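Endoribonuclease YbeY (Aquifex aeolicus, PDB 1OZ9) probably acts as a zinc-dependent endoribonuclease specific for single-stranded RNA, taking part in 16S rRNA 3'-end maturation and 70S ribosome quality control. Local coordinates at residues 50-60 with 65-73; 110-119 with 135-146. All blocks are in the same frame, centred on the assembly; numbering follows the deposited sequence.

In the fold
Contact 1 comes first along the chain and is complete before contact 2 begins; their centres lie about 19 Å apart, on opposite sides of the chain's centre. In contact 1, helix 50-61 packs on the start of strand 69-78, an outermost strand of the mixed four-stranded sheet. In contact 2, helix 105-120, which carries H115 and H119 of the predicted zinc site, packs against helix 129-147. The two meet through the strand: V69 and S71 reach helix 105-120, while L70 and F72 serve helix 50-61. The edge strand is thus held between a covering helix and the probable metal-binding helix, in a fold of the matrix metalloproteinase type.

Contact 1 of 2, residues 50-60 with 65-73; sequences DQEIRELNKTY and KPTDVLSFP
Helix 50-61 turns back through a short loop into edge strand 69-78 and packs on it, and the contact of 50-60 with 65-73 is that helix-on-sheet layer; the short axes cross at 50°. N57 ties the helix to the loop: its ND2 donates to K65 O at 2.8 Å, nearly straight at 171°. The acceptor lies in the amide plane, whereas the donor stands above the carbonyl plane of K65. Asparagine suits this buried place, since its short amide reaches and satisfies a loop carbonyl. L70 CD2 packs 3.8 Å from N57 OD1. Branched I53 fills the corner where loop becomes strand. Its CG2, set between backbone N and carbonyl carbon (chi1 -148° for CG1), comes 3.5 Å from T67 N, and its CG1 meets L70 CD1 at 4.0 Å. The same methyl of L70 touches L56 CB, also at 4.0 Å. Farther along, the rings of Y60 and F72 form an offset edge-to-face pair, F72 turning its edge to the tyrosine's face with CE2 3.5 Å from Y60 CD1. At the start of the helix D50 lays its carboxylate against P66 CB, though its charge is paired with R96. Beside strand 69-78 in the sheet runs the antiparallel strand 81-90, whose V88 receives both L56 and F72, while V69 leans on L112 and H115 of helix 105-120.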
loop_
_atom_site.group_PDB
_atom_site.type_symbol
_atom_site.label_atom_id
_atom_site.label_comp_id
_atom_site.label_asym_id
_atom_site.label_seq_id
_atom_site.Cartn_x
_atom_site.Cartn_y
_atom_site.Cartn_z
ATOM N N ASP A 50 10.831 7.868 -7.662
ATOM C CA ASP A 50 11.118 8.812 -6.584
ATOM C C ASP A 50 10.669 10.236 -6.885
ATOM O O ASP A 50 10.213 10.956 -5.981
ATOM C CB ASP A 50 12.615 8.800 -6.226
ATOM C CG ASP A 50 12.929 7.815 -5.121
ATOM O OD1 ASP A 50 11.983 7.121 -4.666
ATOM O OD2 ASP A 50 14.074 7.656 -4.638
ATOM N N GLN A 51 10.795 10.651 -8.146
ATOM C CA GLN A 51 10.404 12.005 -8.500
ATOM C C GLN A 51 8.893 12.216 -8.323
ATOM O O GLN A 51 8.452 13.226 -7.779
ATOM C CB GLN A 51 10.929 12.410 -9.892
ATOM C CG GLN A 51 12.406 12.842 -9.825
ATOM C CD GLN A 51 13.096 13.085 -11.181
ATOM O OE1 GLN A 51 12.491 13.613 -12.128
ATOM N NE2 GLN A 51 14.377 12.731 -11.255
ATOM N N GLU A 52 8.094 11.255 -8.750
ATOM C CA GLU A 52 6.663 11.441 -8.613
ATOM C C GLU A 52 6.221 11.357 -7.162
ATOM O O GLU A 52 5.407 12.166 -6.704
ATOM C CB GLU A 52 5.884 10.455 -9.463
ATOM C CG GLU A 52 4.395 10.593 -9.220
ATOM C CD GLU A 52 3.554 10.073 -10.365
ATOM O OE1 GLU A 52 4.036 9.185 -11.122
ATOM O OE2 GLU A 52 2.405 10.572 -10.495
ATOM N N ILE A 53 6.764 10.403 -6.419
ATOM C CA ILE A 53 6.341 10.292 -5.033
ATOM C C ILE A 53 6.779 11.529 -4.244
ATOM O O ILE A 53 6.102 11.970 -3.321
ATOM C CB ILE A 53 6.781 8.958 -4.396
ATOM C CG1 ILE A 53 5.735 8.521 -3.353
ATOM C CG2 ILE A 53 8.204 9.052 -3.817
ATOM C CD1 ILE A 53 5.757 7.061 -3.043
ATOM N N ARG A 54 7.859 12.158 -4.679
ATOM C CA ARG A 54 8.316 13.352 -3.993
ATOM C C ARG A 54 7.309 14.488 -4.167
ATOM O O ARG A 54 6.968 15.181 -3.200
ATOM C CB ARG A 54 9.708 13.746 -4.483
ATOM C CG ARG A 54 10.279 14.982 -3.836
ATOM C CD ARG A 54 11.559 15.452 -4.492
ATOM N NE ARG A 54 11.972 16.774 -4.028
ATOM C CZ ARG A 54 13.230 17.187 -4.030
ATOM N NH1 ARG A 54 14.187 16.375 -4.465
ATOM N NH2 ARG A 54 13.538 18.403 -3.590
ATOM N N GLU A 55 6.825 14.690 -5.390
ATOM C CA GLU A 55 5.838 15.738 -5.616
ATOM C C GLU A 55 4.627 15.454 -4.738
ATOM O O GLU A 55 4.069 16.361 -4.134
ATOM C CB GLU A 55 5.377 15.811 -7.079
ATOM C CG GLU A 55 6.422 16.160 -8.118
ATOM C CD GLU A 55 5.896 15.980 -9.535
ATOM O OE1 GLU A 55 4.772 15.469 -9.688
ATOM O OE2 GLU A 55 6.600 16.322 -10.504
ATOM N N LEU A 56 4.229 14.191 -4.671
ATOM C CA LEU A 56 3.071 13.804 -3.866
ATOM C C LEU A 56 3.291 14.096 -2.379
ATOM O O LEU A 56 2.418 14.669 -1.703
ATOM C CB LEU A 56 2.740 12.333 -4.068
ATOM C CG LEU A 56 2.195 11.974 -5.451
ATOM C CD1 LEU A 56 2.034 10.449 -5.599
ATOM C CD2 LEU A 56 0.880 12.737 -5.744
ATOM N N ASN A 57 4.467 13.717 -1.882
ATOM C CA ASN A 57 4.837 13.929 -0.490
ATOM C C ASN A 57 4.830 15.411 -0.163
ATOM O O ASN A 57 4.382 15.830 0.904
ATOM C CB ASN A 57 6.230 13.353 -0.248
ATOM C CG ASN A 57 6.436 12.838 1.181
ATOM O OD1 ASN A 57 5.485 12.673 1.971
ATOM N ND2 ASN A 57 7.694 12.547 1.502
ATOM N N LYS A 58 5.330 16.218 -1.097
ATOM C CA LYS A 58 5.346 17.661 -0.904
ATOM C C LYS A 58 3.939 18.231 -0.880
ATOM O O LYS A 58 3.574 19.007 0.005
ATOM C CB LYS A 58 6.125 18.338 -2.031
ATOM C CG LYS A 58 6.266 19.859 -1.876
ATOM C CD LYS A 58 7.195 20.478 -2.917
ATOM C CE LYS A 58 7.558 21.921 -2.499
ATOM N NZ LYS A 58 8.293 22.702 -3.537
ATOM N N THR A 59 3.148 17.855 -1.874
ATOM C CA THR A 59 1.808 18.404 -2.014
ATOM C C THR A 59 0.873 17.985 -0.877
ATOM O O THR A 59 0.163 18.820 -0.287
ATOM C CB THR A 59 1.229 17.966 -3.378
ATOM O OG1 THR A 59 1.853 18.727 -4.423
ATOM C CG2 THR A 59 -0.245 18.331 -3.490
ATOM N N TYR A 60 0.913 16.702 -0.545
ATOM C CA TYR A 60 -0.016 16.133 0.424
ATOM C C TYR A 60 0.465 15.971 1.872
ATOM O O TYR A 60 -0.342 15.699 2.767
ATOM C CB TYR A 60 -0.516 14.785 -0.102
ATOM C CG TYR A 60 -1.358 14.956 -1.343
ATOM C CD1 TYR A 60 -0.912 14.520 -2.584
ATOM C CD2 TYR A 60 -2.579 15.616 -1.284
ATOM C CE1 TYR A 60 -1.681 14.699 -3.727
ATOM C CE2 TYR A 60 -3.352 15.808 -2.424
ATOM C CZ TYR A 60 -2.897 15.337 -3.639
ATOM O OH TYR A 60 -3.664 15.519 -4.766
ATOM N N LYS A 65 10.519 15.396 -0.085
ATOM C CA LYS A 65 11.479 14.324 -0.230
ATOM C C LYS A 65 10.747 13.069 -0.687
ATOM O O LYS A 65 9.527 12.962 -0.541
ATOM C CB LYS A 65 12.190 14.062 1.093
ATOM C CG LYS A 65 11.259 13.625 2.231
ATOM C CD LYS A 65 12.066 13.488 3.535
ATOM C CE LYS A 65 11.242 13.917 4.764
ATOM N NZ LYS A 65 12.080 14.124 5.996
ATOM N N PRO A 66 11.484 12.126 -1.251
ATOM C CA PRO A 66 10.887 10.859 -1.682
ATOM C C PRO A 66 10.568 10.027 -0.456
ATOM O O PRO A 66 11.040 10.363 0.635
ATOM C CB PRO A 66 12.008 10.180 -2.472
ATOM C CG PRO A 66 13.085 11.230 -2.637
ATOM C CD PRO A 66 12.931 12.205 -1.527
ATOM N N THR A 67 9.759 8.991 -0.630
ATOM C CA THR A 67 9.451 8.060 0.444
ATOM C C THR A 67 9.077 6.716 -0.177
ATOM O O THR A 67 9.058 6.590 -1.410
ATOM C CB THR A 67 8.337 8.618 1.361
ATOM O OG1 THR A 67 8.192 7.754 2.490
ATOM C CG2 THR A 67 6.962 8.550 0.652
ATOM N N ASP A 68 8.817 5.698 0.633
ATOM C CA ASP A 68 8.479 4.384 0.066
ATOM C C ASP A 68 7.007 4.204 -0.336
ATOM O O ASP A 68 6.687 3.658 -1.425
ATOM C CB ASP A 68 8.896 3.254 1.005
ATOM C CG ASP A 68 8.436 3.460 2.452
ATOM O OD1 ASP A 68 7.726 4.463 2.783
ATOM O OD2 ASP A 68 8.807 2.651 3.350
ATOM N N VAL A 69 6.099 4.656 0.518
ATOM C CA VAL A 69 4.689 4.461 0.200
ATOM C C VAL A 69 3.845 5.604 0.780
ATOM O O VAL A 69 4.118 6.094 1.876
ATOM C CB VAL A 69 4.206 3.094 0.783
ATOM C CG1 VAL A 69 4.425 3.019 2.333
ATOM C CG2 VAL A 69 2.736 2.725 0.373
ATOM N N LEU A 70 2.815 6.010 0.047
ATOM C CA LEU A 70 1.859 6.971 0.550
ATOM C C LEU A 70 0.460 6.417 0.310
ATOM O O LEU A 70 0.220 5.748 -0.704
ATOM C CB LEU A 70 2.029 8.317 -0.132
ATOM C CG LEU A 70 3.314 9.092 0.229
ATOM C CD1 LEU A 70 3.406 10.329 -0.641
ATOM C CD2 LEU A 70 3.349 9.524 1.682
ATOM N N SER A 71 -0.461 6.671 1.228
ATOM C CA SER A 71 -1.835 6.219 1.010
ATOM C C SER A 71 -2.799 7.410 1.001
ATOM O O SER A 71 -2.672 8.327 1.831
ATOM C CB SER A 71 -2.215 5.258 2.142
ATOM O OG SER A 71 -2.360 6.072 3.306
ATOM N N PHE A 72 -3.771 7.405 0.086
ATOM C CA PHE A 72 -4.691 8.534 -0.070
ATOM C C PHE A 72 -6.145 8.075 0.002
ATOM O O PHE A 72 -6.643 7.509 -0.961
ATOM C CB PHE A 72 -4.474 9.204 -1.437
ATOM C CG PHE A 72 -3.057 9.654 -1.672
ATOM C CD1 PHE A 72 -2.156 8.838 -2.316
ATOM C CD2 PHE A 72 -2.619 10.860 -1.196
ATOM C CE1 PHE A 72 -0.834 9.235 -2.495
ATOM C CE2 PHE A 72 -1.295 11.269 -1.391
ATOM C CZ PHE A 72 -0.420 10.461 -2.053
ATOM N N PRO A 73 -6.825 8.299 1.124
ATOM C CA PRO A 73 -8.236 7.896 1.242
ATOM C C PRO A 73 -9.155 8.719 0.376
ATOM O O PRO A 73 -8.964 9.926 0.220
ATOM C CB PRO A 73 -8.555 8.172 2.716
ATOM C CG PRO A 73 -7.630 9.305 3.074
ATOM C CD PRO A 73 -6.319 8.896 2.377
#

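Contact 2 of 2, residues 110-119 with 135-146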
loop_
_atom_site.group_PDB
_atom_site.type_symbol
_atom_site.label_atom_id
_atom_site.label_comp_id
_atom_site.label_asym_id
_atom_site.label_seq_id
_atom_site.Cartn_x
_atom_site.Cartn_y
_atom_site.Cartn_z
ATOM N N LYS A 110 5.459 -6.102 -1.831
ATOM C CA LYS A 110 4.353 -6.798 -1.179
ATOM C C LYS A 110 4.098 -6.205 0.218
ATOM O O LYS A 110 2.945 -5.898 0.603
ATOM C CB LYS A 110 4.658 -8.296 -1.051
ATOM C CG LYS A 110 3.548 -9.113 -0.337
ATOM C CD LYS A 110 3.890 -10.612 -0.282
ATOM C CE LYS A 110 4.981 -10.892 0.717
ATOM N NZ LYS A 110 5.404 -12.337 0.743
ATOM N N ARG A 111 5.176 -6.007 0.955
ATOM C CA ARG A 111 5.084 -5.464 2.306
ATOM C C ARG A 111 4.563 -4.025 2.313
ATOM O O ARG A 111 3.808 -3.623 3.218
ATOM C CB ARG A 111 6.436 -5.548 2.997
ATOM C CG ARG A 111 6.796 -6.986 3.478
ATOM C CD ARG A 111 8.168 -7.078 4.155
ATOM N NE ARG A 111 8.710 -8.433 4.260
ATOM C CZ ARG A 111 9.763 -8.768 5.045
ATOM N NH1 ARG A 111 10.351 -7.848 5.812
ATOM N NH2 ARG A 111 10.229 -10.025 5.074
ATOM N N LEU A 112 4.958 -3.259 1.310
ATOM C CA LEU A 112 4.538 -1.884 1.200
ATOM C C LEU A 112 3.066 -1.804 0.803
ATOM O O LEU A 112 2.367 -0.881 1.214
ATOM C CB LEU A 112 5.405 -1.122 0.182
ATOM C CG LEU A 112 6.822 -0.814 0.700
ATOM C CD1 LEU A 112 7.709 -0.302 -0.412
ATOM C CD2 LEU A 112 6.828 0.210 1.881
ATOM N N ILE A 113 2.598 -2.746 -0.015
ATOM C CA ILE A 113 1.167 -2.772 -0.357
ATOM C C ILE A 113 0.336 -2.983 0.889
ATOM O O ILE A 113 -0.654 -2.290 1.118
ATOM C CB ILE A 113 0.891 -3.910 -1.337
ATOM C CG1 ILE A 113 1.403 -3.508 -2.713
ATOM C CG2 ILE A 113 -0.627 -4.221 -1.427
ATOM C CD1 ILE A 113 1.524 -4.691 -3.687
ATOM N N VAL A 114 0.741 -3.941 1.711
ATOM C CA VAL A 114 0.017 -4.211 2.968
ATOM C C VAL A 114 0.089 -2.996 3.864
ATOM O O VAL A 114 -0.932 -2.559 4.426
ATOM C CB VAL A 114 0.596 -5.465 3.660
ATOM C CG1 VAL A 114 -0.064 -5.737 5.038
ATOM C CG2 VAL A 114 0.391 -6.673 2.717
ATOM N N HIS A 115 1.280 -2.422 3.984
ATOM C CA HIS A 115 1.435 -1.254 4.849
ATOM C C HIS A 115 0.482 -0.143 4.369
ATOM O O HIS A 115 -0.217 0.487 5.173
ATOM C CB HIS A 115 2.885 -0.786 4.813
ATOM C CG HIS A 115 3.214 0.258 5.832
ATOM N ND1 HIS A 115 3.610 -0.055 7.118
ATOM C CD2 HIS A 115 3.220 1.611 5.750
ATOM C CE1 HIS A 115 3.861 1.063 7.780
ATOM N NE2 HIS A 115 3.618 2.086 6.978
ATOM N N GLY A 116 0.445 0.085 3.059
ATOM C CA GLY A 116 -0.410 1.133 2.502
ATOM C C GLY A 116 -1.903 0.890 2.731
ATOM O O GLY A 116 -2.667 1.814 3.044
ATOM N N ILE A 117 -2.320 -0.368 2.586
ATOM C CA ILE A 117 -3.728 -0.708 2.749
ATOM C C ILE A 117 -4.141 -0.470 4.183
ATOM O O ILE A 117 -5.223 0.071 4.433
ATOM C CB ILE A 117 -4.005 -2.152 2.336
ATOM C CG1 ILE A 117 -3.866 -2.253 0.819
ATOM C CG2 ILE A 117 -5.446 -2.597 2.755
ATOM C CD1 ILE A 117 -3.955 -3.654 0.290
ATOM N N VAL A 118 -3.317 -0.896 5.128
ATOM C CA VAL A 118 -3.664 -0.702 6.535
ATOM C C VAL A 118 -3.811 0.792 6.873
ATOM O O VAL A 118 -4.725 1.192 7.615
ATOM C CB VAL A 118 -2.625 -1.387 7.478
ATOM C CG1 VAL A 118 -2.961 -1.097 8.981
ATOM C CG2 VAL A 118 -2.581 -2.914 7.176
ATOM N N HIS A 119 -2.937 1.622 6.311
ATOM C CA HIS A 119 -3.046 3.067 6.493
ATOM C C HIS A 119 -4.367 3.541 5.929
ATOM O O HIS A 119 -5.014 4.433 6.487
ATOM C CB HIS A 119 -1.952 3.814 5.733
ATOM C CG HIS A 119 -0.733 4.077 6.543
ATOM N ND1 HIS A 119 -0.666 5.076 7.486
ATOM C CD2 HIS A 119 0.475 3.461 6.551
ATOM C CE1 HIS A 119 0.532 5.065 8.047
ATOM N NE2 HIS A 119 1.246 4.098 7.490
ATOM N N PHE A 135 -1.926 -1.035 14.661
ATOM C CA PHE A 135 -1.494 -1.000 13.270
ATOM C C PHE A 135 -0.668 -2.245 12.960
ATOM O O PHE A 135 -0.899 -2.948 11.973
ATOM C CB PHE A 135 -0.642 0.246 12.996
ATOM C CG PHE A 135 -0.243 0.398 11.548
ATOM C CD1 PHE A 135 -0.863 1.349 10.726
ATOM C CD2 PHE A 135 0.744 -0.398 11.005
ATOM C CE1 PHE A 135 -0.492 1.501 9.397
ATOM C CE2 PHE A 135 1.096 -0.269 9.648
ATOM C CZ PHE A 135 0.482 0.673 8.854
ATOM N N ARG A 136 0.323 -2.487 13.806
ATOM C CA ARG A 136 1.229 -3.606 13.609
ATOM C C ARG A 136 0.539 -4.951 13.737
ATOM O O ARG A 136 0.785 -5.808 12.932
ATOM C CB ARG A 136 2.414 -3.534 14.581
ATOM C CG ARG A 136 3.385 -2.386 14.278
ATOM C CD ARG A 136 3.907 -2.278 12.831
ATOM N NE ARG A 136 4.955 -1.252 12.757
ATOM C CZ ARG A 136 5.400 -0.664 11.642
ATOM N NH1 ARG A 136 4.904 -0.989 10.460
ATOM N NH2 ARG A 136 6.369 0.258 11.728
ATOM N N GLU A 137 -0.308 -5.145 14.743
ATOM C CA GLU A 137 -1.070 -6.399 14.796
ATOM C C GLU A 137 -1.835 -6.657 13.460
ATOM O O GLU A 137 -1.755 -7.747 12.895
ATOM C CB GLU A 137 -1.989 -6.431 16.027
ATOM C CG GLU A 137 -1.214 -6.415 17.353
ATOM C CD GLU A 137 -2.098 -6.526 18.584
ATOM O OE1 GLU A 137 -3.307 -6.186 18.461
ATOM O OE2 GLU A 137 -1.586 -6.955 19.664
ATOM N N LEU A 138 -2.498 -5.640 12.903
ATOM C CA LEU A 138 -3.250 -5.845 11.654
ATOM C C LEU A 138 -2.340 -6.130 10.461
ATOM O O LEU A 138 -2.595 -7.002 9.628
ATOM C CB LEU A 138 -4.137 -4.633 11.346
ATOM C CG LEU A 138 -5.199 -4.927 10.295
ATOM C CD1 LEU A 138 -6.046 -6.093 10.818
ATOM C CD2 LEU A 138 -6.069 -3.702 10.069
ATOM N N GLU A 139 -1.244 -5.395 10.379
ATOM C CA GLU A 139 -0.300 -5.588 9.312
ATOM C C GLU A 139 0.322 -7.001 9.376
ATOM O O GLU A 139 0.440 -7.699 8.357
ATOM C CB GLU A 139 0.761 -4.510 9.466
ATOM C CG GLU A 139 1.867 -4.545 8.444
ATOM C CD GLU A 139 2.831 -3.393 8.636
ATOM O OE1 GLU A 139 3.224 -3.145 9.796
ATOM O OE2 GLU A 139 3.194 -2.743 7.636
ATOM N N ASN A 140 0.733 -7.397 10.584
ATOM C CA ASN A 140 1.271 -8.734 10.801
ATOM C C ASN A 140 0.256 -9.825 10.431
ATOM O O ASN A 140 0.584 -10.763 9.713
ATOM C CB ASN A 140 1.768 -8.870 12.234
ATOM C CG ASN A 140 3.122 -8.225 12.414
ATOM O OD1 ASN A 140 3.735 -7.822 11.444
ATOM N ND2 ASN A 140 3.594 -8.131 13.638
ATOM N N TYR A 141 -0.988 -9.666 10.873
ATOM C CA TYR A 141 -2.037 -10.615 10.483
ATOM C C TYR A 141 -2.156 -10.751 8.959
ATOM O O TYR A 141 -2.212 -11.860 8.437
ATOM C CB TYR A 141 -3.383 -10.204 11.078
ATOM C CG TYR A 141 -4.570 -11.071 10.661
ATOM C CD1 TYR A 141 -4.836 -12.269 11.315
ATOM C CD2 TYR A 141 -5.414 -10.689 9.619
ATOM C CE1 TYR A 141 -5.910 -13.062 10.955
ATOM C CE2 TYR A 141 -6.513 -11.483 9.255
ATOM C CZ TYR A 141 -6.746 -12.665 9.926
ATOM O OH TYR A 141 -7.817 -13.480 9.589
ATOM N N VAL A 142 -2.207 -9.635 8.242
ATOM C CA VAL A 142 -2.385 -9.692 6.792
ATOM C C VAL A 142 -1.165 -10.357 6.145
ATOM O O VAL A 142 -1.301 -11.237 5.282
ATOM C CB VAL A 142 -2.631 -8.300 6.210
ATOM C CG1 VAL A 142 -2.608 -8.350 4.691
ATOM C CG2 VAL A 142 -3.980 -7.759 6.731
ATOM N N LEU A 143 0.021 -9.963 6.597
ATOM C CA LEU A 143 1.247 -10.573 6.089
ATOM C C LEU A 143 1.215 -12.088 6.300
ATOM O O LEU A 143 1.584 -12.847 5.407
ATOM C CB LEU A 143 2.483 -9.972 6.761
ATOM C CG LEU A 143 2.811 -8.530 6.341
ATOM C CD1 LEU A 143 3.840 -7.896 7.316
ATOM C CD2 LEU A 143 3.314 -8.494 4.915
ATOM N N SER A 144 0.763 -12.529 7.473
ATOM C CA SER A 144 0.704 -13.954 7.740
ATOM C C SER A 144 -0.245 -14.660 6.757
ATOM O O SER A 144 -0.028 -15.817 6.383
ATOM C CB SER A 144 0.299 -14.225 9.192
ATOM O OG SER A 144 -1.086 -14.011 9.381
ATOM N N LYS A 145 -1.286 -13.953 6.332
ATOM C CA LYS A 145 -2.252 -14.529 5.406
ATOM C C LYS A 145 -1.715 -14.592 3.978
ATOM O O LYS A 145 -2.177 -15.413 3.171
ATOM C CB LYS A 145 -3.560 -13.731 5.431
ATOM C CG LYS A 145 -4.345 -13.875 6.715
ATOM C CD LYS A 145 -5.135 -15.183 6.748
ATOM C CE LYS A 145 -5.316 -15.653 8.169
ATOM N NZ LYS A 145 -6.111 -16.927 8.273
ATOM N N LEU A 146 -0.768 -13.714 3.660
ATOM C CA LEU A 146 -0.142 -13.697 2.343
ATOM C C LEU A 146 1.085 -14.625 2.308
ATOM O O LEU A 146 1.585 -14.971 1.239
ATOM C CB LEU A 146 0.236 -12.268 1.935
ATOM C CG LEU A 146 -0.826 -11.418 1.205
ATOM C CD1 LEU A 146 -2.085 -11.274 2.008
ATOM C CD2 LEU A 146 -0.259 -10.060 0.850
HETATM O O HOH W 1 3.775 -12.343 3.592
HETATM O O HOH W 2 4.084 -4.509 5.779
#
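E139 reaches from helix 129-147 to H115, one of the predicted zinc ligands, and its side chain can be followed outward from the backbone. CB lies 4.4 Å from V118 CG2. With CG anti to the backbone N (chi1 179°) and the next torsion extended too, the chain runs toward helix 105-120, and CG meets V114 CG1 at 4.1 Å. At the tip the two oxygens divide the work. OE2 accepts from H115 ND1 at 2.8 Å, close to the imidazole plane but 28° out of the carboxylate plane, and also takes a water proton; that water donates to R111 O as well. OE1 accepts a hydrogen bond from R136 NH1 on its syn lone pair, part of a salt bridge, also 2.8 Å long. An alanine here would probably leave H115 ND1 and R136 NH1 without these acceptors and the imidazole freer to turn. The bond to ND1 fixes the ring's rotation, consistent with a second-shell role, and probably leaves NE2 for the metal. F135 supports both histidines: its CZ sits over one face of H115, and its edge points at the face of H119, where CE1 is 3.6 Å from CD2 of H119. The ring's own face receives V118 CG1 in a CH-pi contact. Farther along, small, branched V114 is a knob in the hole formed by E139, V142, L143 and L146. The axes of segments 110-119 and 135-146 cross at 135°; beside them helix 22-35 touches both, through W28 and A32, strand 69-78 meets H115 and H119, and H125 completes the predicted zinc site.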